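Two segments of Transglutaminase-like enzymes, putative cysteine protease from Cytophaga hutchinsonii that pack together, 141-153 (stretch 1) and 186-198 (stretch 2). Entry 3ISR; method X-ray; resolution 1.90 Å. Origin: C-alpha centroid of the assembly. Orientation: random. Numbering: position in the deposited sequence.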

ATOM      1  N   ASN B 141     -24.360  17.426  13.567  1.00 12.30           N
ATOM      2  CA  ASN B 141     -24.952  16.337  14.341  1.00 12.00           C
ATOM      3  C   ASN B 141     -24.588  14.951  13.808  1.00 11.94           C
ATOM      4  O   ASN B 141     -24.499  14.742  12.596  1.00 11.74           O
ATOM      5  CB  ASN B 141     -26.469  16.509  14.545  1.00 11.97           C
ATOM      6  CG  ASN B 141     -27.305  15.998  13.373  1.00 11.66           C
ATOM      7  OD1 ASN B 141     -27.767  16.784  12.552  1.00 13.38           O
ATOM      8  ND2 ASN B 141     -27.532  14.691  13.316  1.00 10.80           N
ATOM      9  N   VAL B 142     -24.383  14.026  14.741  1.00 11.55           N
ATOM     10  CA  VAL B 142     -23.879  12.698  14.448  1.00 11.38           C
ATOM     11  C   VAL B 142     -24.659  11.975  13.349  1.00 12.03           C
ATOM     12  O   VAL B 142     -24.056  11.431  12.425  1.00 11.12           O
ATOM     13  CB  VAL B 142     -23.788  11.830  15.730  1.00 11.19           C
ATOM     14  CG1 VAL B 142     -23.252  10.454  15.408  1.00  9.41           C
ATOM     15  CG2 VAL B 142     -22.899  12.516  16.782  1.00 10.28           C
ATOM     16  N   TYR B 143     -25.988  11.966  13.440  1.00 13.49           N
ATOM     17  CA  TYR B 143     -26.776  11.272  12.432  1.00 14.46           C
ATOM     18  C   TYR B 143     -26.499  11.872  11.061  1.00 15.48           C
ATOM     19  O   TYR B 143     -26.226  11.147  10.100  1.00 15.51           O
ATOM     20  CB  TYR B 143     -28.278  11.319  12.728  1.00 14.88           C
ATOM     21  CG  TYR B 143     -29.078  10.702  11.595  1.00 14.81           C
ATOM     22  CD1 TYR B 143     -29.223   9.313  11.489  1.00 14.61           C
ATOM     23  CD2 TYR B 143     -29.641  11.502  10.600  1.00 14.97           C
ATOM     24  CE1 TYR B 143     -29.922   8.744  10.432  1.00 15.26           C
ATOM     25  CE2 TYR B 143     -30.343  10.943   9.543  1.00 15.79           C
ATOM     26  CZ  TYR B 143     -30.482   9.571   9.467  1.00 16.96           C
ATOM     27  OH  TYR B 143     -31.188   9.036   8.422  1.00 18.35           O
ATOM     28  N   SER B 144     -26.564  13.197  10.973  1.00 15.99           N
ATOM     29  CA  SER B 144     -26.306  13.871   9.699  1.00 17.13           C
ATOM     30  C   SER B 144     -24.895  13.598   9.184  1.00 17.19           C
ATOM     31  O   SER B 144     -24.674  13.462   7.973  1.00 17.40           O
ATOM     32  CB  SER B 144     -26.567  15.368   9.818  1.00 17.17           C
ATOM     33  OG  SER B 144     -27.954  15.584   9.991  1.00 17.58           O
ATOM     34  N   LYS B 145     -23.946  13.488  10.101  1.00 16.61           N
ATOM     35  CA  LYS B 145     -22.607  13.136   9.709  1.00 16.54           C
ATOM     36  C   LYS B 145     -22.537  11.751   9.046  1.00 15.81           C
ATOM     37  O   LYS B 145     -21.930  11.601   7.990  1.00 15.13           O
ATOM     38  CB  LYS B 145     -21.691  13.190  10.918  1.00 17.49           C
ATOM     39  CG  LYS B 145     -20.261  13.355  10.542  1.00 18.46           C
ATOM     40  CD  LYS B 145     -19.703  14.572  11.229  1.00 20.61           C
ATOM     41  CE  LYS B 145     -19.272  14.264  12.616  1.00 21.28           C
ATOM     42  NZ  LYS B 145     -19.029  15.555  13.301  1.00 22.85           N
ATOM     43  N   VAL B 146     -23.173  10.746   9.647  1.00 14.86           N
ATOM     44  CA  VAL B 146     -23.144   9.391   9.067  1.00 14.57           C
ATOM     45  C   VAL B 146     -23.911   9.329   7.750  1.00 15.00           C
ATOM     46  O   VAL B 146     -23.509   8.652   6.793  1.00 14.77           O
ATOM     47  CB  VAL B 146     -23.654   8.308  10.043  1.00 14.66           C
ATOM     48  CG1 VAL B 146     -23.499   6.897   9.424  1.00 13.63           C
ATOM     49  CG2 VAL B 146     -22.876   8.365  11.355  1.00 14.36           C
ATOM     50  N   LEU B 147     -25.010  10.064   7.686  1.00 14.86           N
ATOM     51  CA  LEU B 147     -25.769  10.096   6.469  1.00 15.65           C
ATOM     52  C   LEU B 147     -24.962  10.754   5.349  1.00 15.47           C
ATOM     53  O   LEU B 147     -24.997  10.280   4.207  1.00 14.85           O
ATOM     54  CB  LEU B 147     -27.107  10.815   6.691  1.00 15.79           C
ATOM     55  CG  LEU B 147     -28.054  10.753   5.502  1.00 17.82           C
ATOM     56  CD1 LEU B 147     -28.470   9.312   5.219  1.00 17.40           C
ATOM     57  CD2 LEU B 147     -29.283  11.664   5.757  1.00 17.26           C
ATOM     58  N   ALA B 148     -24.217  11.813   5.674  1.00 15.09           N
ATOM     59  CA  ALA B 148     -23.357  12.458   4.683  1.00 15.28           C
ATOM     60  C   ALA B 148     -22.245  11.526   4.196  1.00 15.53           C
ATOM     61  O   ALA B 148     -21.850  11.579   3.015  1.00 14.41           O
ATOM     62  CB  ALA B 148     -22.752  13.736   5.232  1.00 14.68           C
ATOM     63  N   ILE B 149     -21.729  10.706   5.112  1.00 15.09           N
ATOM     64  CA  ILE B 149     -20.723   9.708   4.759  1.00 15.58           C
ATOM     65  C   ILE B 149     -21.325   8.744   3.742  1.00 15.88           C
ATOM     66  O   ILE B 149     -20.724   8.466   2.694  1.00 16.30           O
ATOM     67  CB  ILE B 149     -20.210   8.943   6.013  1.00 15.52           C
ATOM     68  CG1 ILE B 149     -19.262   9.845   6.808  1.00 14.88           C
ATOM     69  CG2 ILE B 149     -19.481   7.605   5.612  1.00 15.97           C
ATOM     70  CD1 ILE B 149     -18.922   9.315   8.194  1.00 14.19           C
ATOM     71  N   THR B 150     -22.537   8.285   4.046  1.00 15.98           N
ATOM     72  CA  THR B 150     -23.237   7.281   3.262  1.00 16.45           C
ATOM     73  C   THR B 150     -23.542   7.839   1.882  1.00 16.80           C
ATOM     74  O   THR B 150     -23.365   7.150   0.864  1.00 16.26           O
ATOM     75  CB  THR B 150     -24.527   6.847   4.009  1.00 17.04           C
ATOM     76  OG1 THR B 150     -24.154   6.285   5.277  1.00 18.16           O
ATOM     77  CG2 THR B 150     -25.286   5.807   3.227  1.00 18.48           C
ATOM     78  N   ASP B 151     -23.985   9.092   1.840  1.00 16.77           N
ATOM     79  CA  ASP B 151     -24.293   9.731   0.568  1.00 17.22           C
ATOM     80  C   ASP B 151     -23.013  10.010  -0.239  1.00 16.78           C
ATOM     81  O   ASP B 151     -22.988   9.805  -1.462  1.00 16.47           O
ATOM     82  CB  ASP B 151     -25.123  11.011   0.775  1.00 17.65           C
ATOM     83  CG  ASP B 151     -26.561  10.721   1.253  1.00 19.90           C
ATOM     84  OD1 ASP B 151     -27.023   9.547   1.157  1.00 20.59           O
ATOM     85  OD2 ASP B 151     -27.235  11.676   1.726  1.00 18.83           O
ATOM     86  N   TRP B 152     -21.950  10.457   0.431  1.00 16.54           N
ATOM     87  CA  TRP B 152     -20.677  10.665  -0.265  1.00 16.53           C
ATOM     88  C   TRP B 152     -20.215   9.364  -0.952  1.00 16.00           C
ATOM     89  O   TRP B 152     -19.838   9.382  -2.108  1.00 16.10           O
ATOM     90  CB  TRP B 152     -19.585  11.205   0.675  1.00 16.61           C
ATOM     91  CG  TRP B 152     -18.333  11.558  -0.075  1.00 16.91           C
ATOM     92  CD1 TRP B 152     -18.011  12.766  -0.617  1.00 16.33           C
ATOM     93  CD2 TRP B 152     -17.258  10.662  -0.416  1.00 16.67           C
ATOM     94  NE1 TRP B 152     -16.793  12.687  -1.255  1.00 15.49           N
ATOM     95  CE2 TRP B 152     -16.318  11.403  -1.158  1.00 15.99           C
ATOM     96  CE3 TRP B 152     -17.008   9.305  -0.162  1.00 15.88           C
ATOM     97  CZ2 TRP B 152     -15.126  10.837  -1.639  1.00 17.13           C
ATOM     98  CZ3 TRP B 152     -15.826   8.735  -0.649  1.00 16.46           C
ATOM     99  CH2 TRP B 152     -14.905   9.503  -1.388  1.00 15.90           C
ATOM    100  N   ILE B 153     -20.277   8.239  -0.242  1.00 15.44           N
ATOM    101  CA  ILE B 153     -19.847   6.961  -0.810  1.00 15.03           C
ATOM    102  C   ILE B 153     -20.703   6.605  -2.029  1.00 15.61           C
ATOM    103  O   ILE B 153     -20.182   6.215  -3.072  1.00 15.06           O
ATOM    104  CB  ILE B 153     -19.886   5.832   0.243  1.00 14.42           C
ATOM    105  CG1 ILE B 153     -18.861   6.127   1.348  1.00 15.20           C
ATOM    106  CG2 ILE B 153     -19.610   4.464  -0.407  1.00 13.94           C
ATOM    107  CD1 ILE B 153     -19.006   5.242   2.602  1.00 18.18           C
ATOM    108  N   HIS B 186     -17.411  -1.502   4.340  1.00 14.88           N
ATOM    109  CA  HIS B 186     -16.135  -1.301   5.042  1.00 14.34           C
ATOM    110  C   HIS B 186     -15.757   0.163   5.012  1.00 15.17           C
ATOM    111  O   HIS B 186     -15.232   0.691   5.985  1.00 15.22           O
ATOM    112  CB  HIS B 186     -14.995  -2.105   4.376  1.00 14.65           C
ATOM    113  CG  HIS B 186     -15.019  -3.579   4.662  1.00 12.91           C
ATOM    114  ND1 HIS B 186     -15.484  -4.116   5.842  1.00 16.02           N
ATOM    115  CD2 HIS B 186     -14.575  -4.624   3.927  1.00  8.76           C
ATOM    116  CE1 HIS B 186     -15.352  -5.435   5.814  1.00  9.58           C
ATOM    117  NE2 HIS B 186     -14.797  -5.766   4.664  1.00 14.59           N
ATOM    118  N   LEU B 187     -16.016   0.833   3.883  1.00 15.72           N
ATOM    119  CA  LEU B 187     -15.653   2.240   3.795  1.00 16.15           C
ATOM    120  C   LEU B 187     -16.501   3.171   4.688  1.00 16.27           C
ATOM    121  O   LEU B 187     -15.962   4.060   5.351  1.00 15.62           O
ATOM    122  CB  LEU B 187     -15.657   2.712   2.335  1.00 16.65           C
ATOM    123  CG  LEU B 187     -15.224   4.163   2.115  1.00 17.37           C
ATOM    124  CD1 LEU B 187     -13.780   4.373   2.691  1.00 16.59           C
ATOM    125  CD2 LEU B 187     -15.280   4.493   0.608  1.00 14.53           C
ATOM    126  N   GLY B 188     -17.800   2.930   4.760  1.00 15.78           N
ATOM    127  CA  GLY B 188     -18.664   3.672   5.694  1.00 16.45           C
ATOM    128  C   GLY B 188     -18.190   3.478   7.132  1.00 16.36           C
ATOM    129  O   GLY B 188     -18.093   4.438   7.894  1.00 16.16           O
ATOM    130  N   ILE B 189     -17.872   2.236   7.489  1.00 16.12           N
ATOM    131  CA  ILE B 189     -17.404   1.921   8.857  1.00 15.46           C
ATOM    132  C   ILE B 189     -16.109   2.662   9.144  1.00 15.87           C
ATOM    133  O   ILE B 189     -15.977   3.315  10.186  1.00 14.83           O
ATOM    134  CB  ILE B 189     -17.170   0.411   9.037  1.00 16.93           C
ATOM    135  CG1 ILE B 189     -18.499  -0.343   9.018  1.00 14.92           C
ATOM    136  CG2 ILE B 189     -16.458   0.127  10.371  1.00 15.27           C
ATOM    137  CD1 ILE B 189     -18.335  -1.818   8.683  1.00 16.40           C
ATOM    138  N   ALA B 190     -15.160   2.595   8.212  1.00 14.73           N
ATOM    139  CA  ALA B 190     -13.870   3.242   8.444  1.00 15.23           C
ATOM    140  C   ALA B 190     -14.027   4.732   8.639  1.00 14.59           C
ATOM    141  O   ALA B 190     -13.409   5.301   9.521  1.00 15.13           O
ATOM    142  CB  ALA B 190     -12.887   2.961   7.293  1.00 14.56           C
ATOM    143  N   LEU B 191     -14.830   5.367   7.792  1.00 15.49           N
ATOM    144  CA  LEU B 191     -15.024   6.814   7.891  1.00 16.00           C
ATOM    145  C   LEU B 191     -15.751   7.213   9.165  1.00 15.75           C
ATOM    146  O   LEU B 191     -15.406   8.221   9.776  1.00 16.12           O
ATOM    147  CB  LEU B 191     -15.720   7.352   6.628  1.00 15.52           C
ATOM    148  CG  LEU B 191     -14.890   7.270   5.331  1.00 15.97           C
ATOM    149  CD1 LEU B 191     -15.786   7.500   4.113  1.00 14.67           C
ATOM    150  CD2 LEU B 191     -13.706   8.274   5.327  1.00 16.18           C
ATOM    151  N   CYS B 192     -16.731   6.413   9.597  1.00 16.17           N
ATOM    152  CA  CYS B 192     -17.380   6.664  10.902  1.00 15.35           C
ATOM    153  C   CYS B 192     -16.394   6.585  12.053  1.00 15.59           C
ATOM    154  O   CYS B 192     -16.324   7.487  12.883  1.00 13.88           O
ATOM    155  CB  CYS B 192     -18.464   5.644  11.184  1.00 15.79           C
ATOM    156  SG  CYS B 192     -19.973   5.912  10.277  1.00 19.41           S
ATOM    157  N   ARG B 193     -15.650   5.482  12.127  1.00 15.08           N
ATOM    158  CA  ARG B 193     -14.690   5.336  13.215  1.00 15.52           C
ATOM    159  C   ARG B 193     -13.641   6.441  13.192  1.00 15.83           C
ATOM    160  O   ARG B 193     -13.161   6.872  14.248  1.00 15.36           O
ATOM    161  CB  ARG B 193     -13.988   3.981  13.150  1.00 15.66           C
ATOM    162  CG  ARG B 193     -14.916   2.816  13.402  1.00 15.65           C
ATOM    163  CD  ARG B 193     -14.121   1.512  13.509  1.00 14.95           C
ATOM    164  NE  ARG B 193     -15.051   0.379  13.571  1.00 12.42           N
ATOM    165  CZ  ARG B 193     -14.807  -0.814  13.053  1.00 13.12           C
ATOM    166  NH1 ARG B 193     -13.623  -1.053  12.466  1.00 11.99           N
ATOM    167  NH2 ARG B 193     -15.747  -1.758  13.114  1.00 11.88           N
ATOM    168  N   ALA B 194     -13.277   6.891  11.997  1.00 15.56           N
ATOM    169  CA  ALA B 194     -12.259   7.948  11.864  1.00 16.20           C
ATOM    170  C   ALA B 194     -12.736   9.228  12.541  1.00 16.53           C
ATOM    171  O   ALA B 194     -11.924  10.056  12.985  1.00 16.82           O
ATOM    172  CB  ALA B 194     -11.962   8.186  10.382  1.00 15.76           C
ATOM    173  N   LEU B 195     -14.058   9.384  12.617  1.00 16.63           N
ATOM    174  CA  LEU B 195     -14.710  10.537  13.270  1.00 17.90           C
ATOM    175  C   LEU B 195     -15.200  10.240  14.690  1.00 17.60           C
ATOM    176  O   LEU B 195     -16.029  10.983  15.236  1.00 18.32           O
ATOM    177  CB  LEU B 195     -15.888  11.046  12.413  1.00 17.64           C
ATOM    178  CG  LEU B 195     -15.524  11.554  11.011  1.00 20.16           C
ATOM    179  CD1 LEU B 195     -16.756  11.598  10.103  1.00 21.42           C
ATOM    180  CD2 LEU B 195     -14.812  12.908  11.072  1.00 20.18           C
ATOM    181  N   SER B 196     -14.684   9.167  15.289  1.00 16.75           N
ATOM    182  CA  SER B 196     -15.049   8.748  16.661  1.00 16.83           C
ATOM    183  C   SER B 196     -16.525   8.371  16.806  1.00 16.57           C
ATOM    184  O   SER B 196     -17.151   8.645  17.832  1.00 16.32           O
ATOM    185  CB  SER B 196     -14.672   9.810  17.708  1.00 16.95           C
ATOM    186  OG  SER B 196     -13.321  10.211  17.549  1.00 19.71           O
ATOM    187  N   ILE B 197     -17.079   7.729  15.782  1.00 15.60           N
ATOM    188  CA  ILE B 197     -18.457   7.237  15.852  1.00 15.57           C
ATOM    189  C   ILE B 197     -18.369   5.708  15.779  1.00 15.35           C
ATOM    190  O   ILE B 197     -17.811   5.180  14.817  1.00 16.22           O
ATOM    191  CB  ILE B 197     -19.294   7.790  14.663  1.00 15.31           C
ATOM    192  CG1 ILE B 197     -19.325   9.316  14.699  1.00 15.44           C
ATOM    193  CG2 ILE B 197     -20.749   7.234  14.663  1.00 16.01           C
ATOM    194  CD1 ILE B 197     -19.758   9.945  13.361  1.00 18.55           C
ATOM    195  N   PRO B 198     -18.894   4.985  16.789  1.00 15.21           N
ATOM    196  CA  PRO B 198     -18.757   3.537  16.702  1.00 14.34           C
ATOM    197  C   PRO B 198     -19.531   2.986  15.511  1.00 14.58           C
ATOM    198  O   PRO B 198     -20.624   3.458  15.214  1.00 14.83           O
ATOM    199  CB  PRO B 198     -19.340   3.020  18.029  1.00 14.90           C
ATOM    200  CG  PRO B 198     -19.404   4.240  18.942  1.00 15.33           C
ATOM    201  CD  PRO B 198     -19.581   5.420  18.017  1.00 14.73           C
TER

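This is a largely apolar packing of two roughly antiparallel helices, extended by the turn that follows the second, with no hydrogen bond crossing between them. The axes approach to 9.8 Å, their N-to-C directions differ by 143°, and 516 Å² is buried in total.

The first helix supplies a repeating stripe: Val142, Lys145, Val146, Ile149, Trp152 and Ile153, the three- and four-residue spacing that keeps one helical face turned to a neighbour. Ile149 is its centre and has the largest covered area. Ile149 CG2 lies 3.9 Å from Leu191 CB and 4.0 Å from Gly188 CA, while Ile149 CD1 sits 3.7 Å from Leu195 CD1 and 4.1 Å from Cys192 SG, so one branched side chain touches four partners.

At Gly188 the next isoleucine packs on the backbone itself: Ile153 CD1 comes within 3.4 Å of Gly188 N. A CB on Gly188 would point sideways and fall 3.7 Å from Ile153 CD1, so it would not clash with it. Ile153 CD1 also meets Leu187 CG at 4.0 Å and Leu191 CD1 at 4.2 Å. Beside it, Trp152 offers the edge of its ring, Trp152 CZ3 lying 4.5 Å from Leu187 CD2.

Toward the start of the first helix, Val146 CG1 packs on Cys192 SG at 3.8 Å, and Val146 CA and Cys192 CA are 6.6 Å apart. Past the second helix, Ile197 continues the apolar surface: Ile197 CD1 reaches Val146 CG2 at 4.0 Å and Val142 CG1 at 4.1 Å. Lys145 joins through its aliphatic portion, Lys145 CG standing 3.9 Å from Leu195 CD1, while its NZ is hydrogen-bonded just outside these segments. The Thr150 hydroxyl is satisfied within its own helix: Thr150 OG1 donates to Val146 O at 2.9 Å, a bond back to its own backbone.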